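Local coordinates for protein voltage-sensor containing phosphatase (Ciona intestinalis, PDB 3V0D) that probably dephosphorylates membrane phosphoinositides in response to changes in membrane voltage, through a PTEN-like phosphatase domain followed by a C2 domain, at residues Lys201-Gly206 with Thr332-Glu337; Glu233-Lys238 with Lys261-Leu266. The protein carries 1 engineered substitution. All coordinates share one frame; numbering follows the deposited sequence.

Contact 1: residues Lys201-Gly206 with Thr332-Glu337; sequences KLKVTG and TFSDAE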
loop_
_atom_site.group_PDB
_atom_site.type_symbol
_atom_site.label_atom_id
_atom_site.label_comp_id
_atom_site.label_asym_id
_atom_site.label_seq_id
_atom_site.Cartn_x
_atom_site.Cartn_y
_atom_site.Cartn_z
ATOM N N LYS A 201 6.630 -15.176 -14.418
ATOM C CA LYS A 201 7.573 -14.262 -15.046
ATOM C C LYS A 201 6.903 -13.607 -16.243
ATOM O O LYS A 201 6.346 -14.298 -17.103
ATOM C CB LYS A 201 8.801 -15.056 -15.504
ATOM C CG LYS A 201 9.651 -15.573 -14.357
ATOM C CD LYS A 201 10.826 -16.400 -14.867
ATOM C CE LYS A 201 11.546 -17.092 -13.732
ATOM N NZ LYS A 201 12.519 -18.079 -14.247
ATOM N N LEU A 202 6.951 -12.274 -16.296
ATOM C CA LEU A 202 6.279 -11.511 -17.343
ATOM C C LEU A 202 7.181 -10.407 -17.851
ATOM O O LEU A 202 8.098 -9.974 -17.154
ATOM C CB LEU A 202 5.015 -10.810 -16.782
ATOM C CG LEU A 202 3.881 -11.648 -16.176
ATOM C CD1 LEU A 202 2.863 -10.727 -15.508
ATOM C CD2 LEU A 202 3.261 -12.527 -17.242
ATOM N N LYS A 203 6.902 -9.918 -19.058
ATOM C CA LYS A 203 7.461 -8.646 -19.504
ATOM C C LYS A 203 6.331 -7.703 -19.839
ATOM O O LYS A 203 5.331 -8.119 -20.421
ATOM C CB LYS A 203 8.338 -8.837 -20.758
ATOM C CG LYS A 203 9.669 -9.515 -20.477
ATOM C CD LYS A 203 10.459 -9.706 -21.757
ATOM C CE LYS A 203 11.824 -10.339 -21.502
ATOM N NZ LYS A 203 12.644 -10.474 -22.751
ATOM N N VAL A 204 6.469 -6.425 -19.512
ATOM C CA VAL A 204 5.512 -5.434 -20.013
ATOM C C VAL A 204 5.865 -5.108 -21.456
ATOM O O VAL A 204 7.035 -4.777 -21.755
ATOM C CB VAL A 204 5.565 -4.134 -19.163
ATOM C CG1 VAL A 204 4.730 -3.033 -19.802
ATOM C CG2 VAL A 204 5.086 -4.399 -17.761
ATOM N N THR A 205 4.882 -5.213 -22.342
ATOM C CA THR A 205 5.086 -4.915 -23.759
ATOM C C THR A 205 4.259 -3.732 -24.247
ATOM O O THR A 205 4.492 -3.250 -25.367
ATOM C CB THR A 205 4.745 -6.115 -24.631
ATOM O OG1 THR A 205 3.394 -6.476 -24.360
ATOM C CG2 THR A 205 5.681 -7.286 -24.350
ATOM N N GLY A 206 3.336 -3.240 -23.431
ATOM C CA GLY A 206 2.558 -2.089 -23.825
ATOM C C GLY A 206 1.882 -1.421 -22.641
ATOM O O GLY A 206 1.635 -2.065 -21.598
ATOM N N THR A 332 -0.054 -4.323 -20.921
ATOM C CA THR A 332 -0.055 -5.565 -21.690
ATOM C C THR A 332 1.253 -6.293 -21.405
ATOM O O THR A 332 2.311 -5.664 -21.319
ATOM C CB THR A 332 -0.197 -5.235 -23.186
ATOM O OG1 THR A 332 -1.416 -4.503 -23.367
ATOM C CG2 THR A 332 -0.207 -6.487 -24.058
ATOM N N PHE A 333 1.177 -7.626 -21.310
ATOM C CA PHE A 333 2.325 -8.462 -20.944
ATOM C C PHE A 333 2.580 -9.544 -21.982
ATOM O O PHE A 333 1.640 -10.040 -22.621
ATOM C CB PHE A 333 2.038 -9.226 -19.639
ATOM C CG PHE A 333 1.744 -8.346 -18.456
ATOM C CD1 PHE A 333 0.476 -8.299 -17.909
ATOM C CD2 PHE A 333 2.752 -7.578 -17.869
ATOM C CE1 PHE A 333 0.208 -7.511 -16.799
ATOM C CE2 PHE A 333 2.496 -6.781 -16.757
ATOM C CZ PHE A 333 1.213 -6.744 -16.229
ATOM N N SER A 334 3.838 -9.964 -22.066
ATOM C CA SER A 334 4.190 -11.236 -22.666
ATOM C C SER A 334 4.642 -12.198 -21.572
ATOM O O SER A 334 5.137 -11.793 -20.516
ATOM C CB SER A 334 5.291 -11.058 -23.709
ATOM O OG SER A 334 6.493 -10.611 -23.109
ATOM N N ASP A 335 4.441 -13.483 -21.840
ATOM C CA ASP A 335 4.862 -14.554 -20.956
ATOM C C ASP A 335 6.365 -14.726 -21.067
ATOM O O ASP A 335 6.886 -14.965 -22.163
ATOM C CB ASP A 335 4.130 -15.840 -21.368
ATOM C CG ASP A 335 4.703 -17.105 -20.730
ATOM O OD1 ASP A 335 5.121 -17.074 -19.559
ATOM O OD2 ASP A 335 4.683 -18.164 -21.401
ATOM N N ALA A 336 7.063 -14.664 -19.938
ATOM C CA ALA A 336 8.524 -14.599 -19.940
ATOM C C ALA A 336 9.171 -15.752 -19.187
ATOM O O ALA A 336 10.301 -15.632 -18.694
ATOM C CB ALA A 336 8.998 -13.267 -19.393
ATOM N N GLU A 337 8.446 -16.863 -19.098
ATOM C CA GLU A 337 8.991 -18.089 -18.519
ATOM C C GLU A 337 10.146 -18.623 -19.378
ATOM O O GLU A 337 10.243 -18.302 -20.574
ATOM C CB GLU A 337 7.897 -19.152 -18.368
ATOM C CG GLU A 337 6.732 -18.752 -17.463
ATOM C CD GLU A 337 7.132 -18.508 -16.007
ATOM O OE1 GLU A 337 8.235 -18.917 -15.578
ATOM O OE2 GLU A 337 6.335 -17.901 -15.280
HETATM O O HOH W 1 10.597 -19.874 -15.824
HETATM O O HOH W 2 4.254 -16.228 -17.237
#
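Antiparallel strands of the PTEN-type C2 domain pair here, Lys201-Gly206 against Thr332-Glu337, with a classic beta bulge where Thr205 and Gly206 both face Thr332. Thr332 O takes the amide of Thr205 at 2.8 Å (N to O) and, weakly, that of Gly206 at 3.4 Å (N to O). Beyond the bulge, Lys203 and Ser334 exchange a regular pair of backbone hydrogen bonds. Buried Leu202, Val204 and Phe333 share one face of the sheet, where apolar groups suit a protein core. Leu202 sets its methyl CD1 3.9 Å from the centroid of the Phe333 ring, only 11° off the ring normal, as a CH-pi contact. Val204 CG2 meets the same ring obliquely, 3.7 Å from Phe333 CE2. Past the strand end, Ala336 N bonds to Lys201 O at 2.9 Å. Glu337 is bent at chi2 (-63°), which turns CD back toward Lys201, and OE2 takes Lys201 N at 2.9 Å. That bond is nearly straight at N-H (172°), though the donor stands above the carboxylate plane. The extended Lys201 side chain crosses that of Glu337 at about a right angle, and a water accepting from Lys201 NZ and donating to Glu337 OE1 bridges the two opposite charges. The pair lies inside a five-stranded sheet, flanked by strand 255-260 and the outermost strand 303-307, and Phe294 of the other sheet meets the Phe333 ring.

Contact 2: residues Glu233-Lys238 with Lys261-Leu266; sequences EVLLCK and KNCPVL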
loop_
_atom_site.group_PDB
_atom_site.type_symbol
_atom_site.label_atom_id
_atom_site.label_comp_id
_atom_site.label_asym_id
_atom_site.label_seq_id
_atom_site.Cartn_x
_atom_site.Cartn_y
_atom_site.Cartn_z
ATOM N N GLU A 233 15.076 0.640 -10.103
ATOM C CA GLU A 233 14.563 0.848 -11.439
ATOM C C GLU A 233 15.037 -0.265 -12.356
ATOM O O GLU A 233 16.251 -0.548 -12.424
ATOM C CB GLU A 233 15.029 2.181 -11.994
ATOM C CG GLU A 233 14.623 2.412 -13.441
ATOM C CD GLU A 233 15.145 3.700 -13.973
ATOM O OE1 GLU A 233 16.125 3.654 -14.718
ATOM O OE2 GLU A 233 14.612 4.767 -13.652
ATOM N N VAL A 234 14.103 -0.901 -13.063
ATOM C CA VAL A 234 14.447 -1.911 -14.053
ATOM C C VAL A 234 14.112 -1.468 -15.482
ATOM O O VAL A 234 14.626 -2.070 -16.419
ATOM C CB VAL A 234 13.909 -3.325 -13.733
ATOM C CG1 VAL A 234 14.449 -3.802 -12.383
ATOM C CG2 VAL A 234 12.401 -3.348 -13.740
ATOM N N LEU A 235 13.286 -0.433 -15.666
ATOM C CA LEU A 235 13.032 0.117 -17.008
ATOM C C LEU A 235 12.549 1.551 -16.861
ATOM O O LEU A 235 11.786 1.870 -15.922
ATOM C CB LEU A 235 11.972 -0.691 -17.765
ATOM C CG LEU A 235 11.846 -0.392 -19.258
ATOM C CD1 LEU A 235 13.110 -0.804 -20.016
ATOM C CD2 LEU A 235 10.637 -1.063 -19.851
ATOM N N LEU A 236 12.973 2.395 -17.793
ATOM C CA LEU A 236 12.451 3.740 -17.920
ATOM C C LEU A 236 12.070 3.951 -19.382
ATOM O O LEU A 236 12.878 3.691 -20.298
ATOM C CB LEU A 236 13.491 4.770 -17.490
ATOM C CG LEU A 236 13.036 6.233 -17.539
ATOM C CD1 LEU A 236 11.823 6.518 -16.639
ATOM C CD2 LEU A 236 14.216 7.135 -17.163
ATOM N N CYS A 237 10.844 4.428 -19.602
ATOM C CA CYS A 237 10.333 4.751 -20.935
ATOM C C CYS A 237 9.970 6.227 -20.972
ATOM O O CYS A 237 9.280 6.708 -20.083
ATOM C CB CYS A 237 9.059 3.967 -21.234
ATOM S SG CYS A 237 9.252 2.156 -21.131
ATOM N N LYS A 238 10.415 6.934 -22.004
ATOM C CA LYS A 238 10.082 8.359 -22.164
ATOM C C LYS A 238 9.312 8.465 -23.468
ATOM O O LYS A 238 9.840 8.182 -24.543
ATOM C CB LYS A 238 11.332 9.252 -22.149
ATOM C CG LYS A 238 12.247 8.981 -20.964
ATOM C CD LYS A 238 13.447 9.894 -20.959
ATOM C CE LYS A 238 14.369 9.548 -19.816
ATOM N NZ LYS A 238 15.494 10.497 -19.679
ATOM N N LYS A 261 9.465 -1.228 -24.951
ATOM C CA LYS A 261 10.569 -2.004 -25.495
ATOM C C LYS A 261 11.587 -2.321 -24.414
ATOM O O LYS A 261 11.791 -1.531 -23.478
ATOM C CB LYS A 261 11.244 -1.207 -26.615
ATOM C CG LYS A 261 10.317 -0.840 -27.760
ATOM C CD LYS A 261 11.080 0.031 -28.758
ATOM C CE LYS A 261 10.214 0.493 -29.882
ATOM N NZ LYS A 261 11.009 1.337 -30.819
ATOM N N ASN A 262 12.239 -3.477 -24.575
ATOM C CA ASN A 262 13.401 -3.841 -23.772
ATOM C C ASN A 262 13.082 -4.094 -22.308
ATOM O O ASN A 262 13.969 -4.044 -21.469
ATOM C CB ASN A 262 14.517 -2.807 -23.913
ATOM C CG ASN A 262 14.877 -2.560 -25.344
ATOM O OD1 ASN A 262 15.065 -3.495 -26.111
ATOM N ND2 ASN A 262 14.955 -1.296 -25.724
ATOM N N CYS A 263 11.829 -4.410 -21.973
ATOM C CA CYS A 263 11.540 -4.714 -20.571
ATOM C C CYS A 263 12.268 -5.991 -20.156
ATOM O O CYS A 263 12.180 -7.000 -20.844
ATOM C CB CYS A 263 10.050 -4.912 -20.391
ATOM S SG CYS A 263 9.532 -5.045 -18.660
ATOM N N PRO A 264 12.952 -5.971 -18.998
ATOM C CA PRO A 264 13.527 -7.219 -18.500
ATOM C C PRO A 264 12.422 -8.114 -17.951
ATOM O O PRO A 264 11.274 -7.686 -17.757
ATOM C CB PRO A 264 14.441 -6.740 -17.361
ATOM C CG PRO A 264 13.776 -5.515 -16.862
ATOM C CD PRO A 264 13.235 -4.843 -18.102
ATOM N N VAL A 265 12.771 -9.377 -17.725
ATOM C CA VAL A 265 11.846 -10.286 -17.047
ATOM C C VAL A 265 11.476 -9.735 -15.659
ATOM O O VAL A 265 12.356 -9.344 -14.883
ATOM C CB VAL A 265 12.452 -11.692 -16.933
ATOM C CG1 VAL A 265 11.493 -12.619 -16.199
ATOM C CG2 VAL A 265 12.788 -12.275 -18.322
ATOM N N LEU A 266 10.173 -9.688 -15.396
ATOM C CA LEU A 266 9.600 -9.189 -14.135
ATOM C C LEU A 266 8.989 -10.366 -13.393
ATOM O O LEU A 266 8.330 -11.218 -13.981
ATOM C CB LEU A 266 8.476 -8.190 -14.433
ATOM C CG LEU A 266 8.854 -6.994 -15.308
ATOM C CD1 LEU A 266 7.614 -6.174 -15.556
ATOM C CD2 LEU A 266 9.986 -6.156 -14.734
#
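Leu235 and Val234, in segment 233-238 of edge strand 232-238, pack against Lys261-Leu266, the loop that leaves the opposite sheet of the C2 beta-sandwich. The two neighbouring residues form a classic beta bulge facing Ile227, and both point their CB toward the loop, where a regular strand would send them to opposite faces.

Leu235 carries the centre of the contact. Its CB lies loosely beside the proline ring, 4.4 Å from Pro264 CD. CG is anti to the backbone N (chi1 -168°), and from this branch point the two methyls reach different parts of the loop. CD1 lies 3.7 Å from Asn262 O and touches Lys261 O as well. CD2 lies against the backbone just before Pro264, 3.8 Å from Cys263 CA, and also rests on Cys263 CB. A branched, wholly apolar tip suits this buried place, since it can touch three successive residues without needing a polar partner. Val260 and Ile227 supply further cover, one from each sheet.

Val234 is shorter and lies nearer the solvent. Its CB packs 3.8 Å from Pro264 CG, the side chains crossing obliquely, and Val234 O lies 3.5 Å from Pro264 CD. Proline fits here because its closed ring offers a compact apolar edge, and its nitrogen has no N-H to satisfy. Asn262, more exposed, turns its polar end to Asn244, whose OD1 accepts from Asn262 ND2.

Van der Waals packing, of methyls and the proline ring on apolar groups and carbonyl oxygens, thus joins the strand to the loop. Beyond the proline, the end of buried Leu266 comes nearer the strand than its CB; CG is anti to the carbonyl carbon (chi1 -56°), and methyl CD2 lies 3.8 Å from Val234 CG2.

In the fold
From the N terminus the chain passes through the phosphatase region and enters strand 202-210, the first partner of contact 1. It then runs through strand 232-238, returns in the loop 261-266 to form contact 2, and only near the C terminus, at 332-337, closes contact 1. The smaller loop is therefore nested inside the larger one. Contact 1 joins two strands of a single sheet by main-chain pairing; contact 2 spans from the edge strand of the other sheet to a connection between the two. Their centres lie about 11 Å apart, and segment 261-266 links them: Leu202 O and Leu266 N probably share a hydrogen bond.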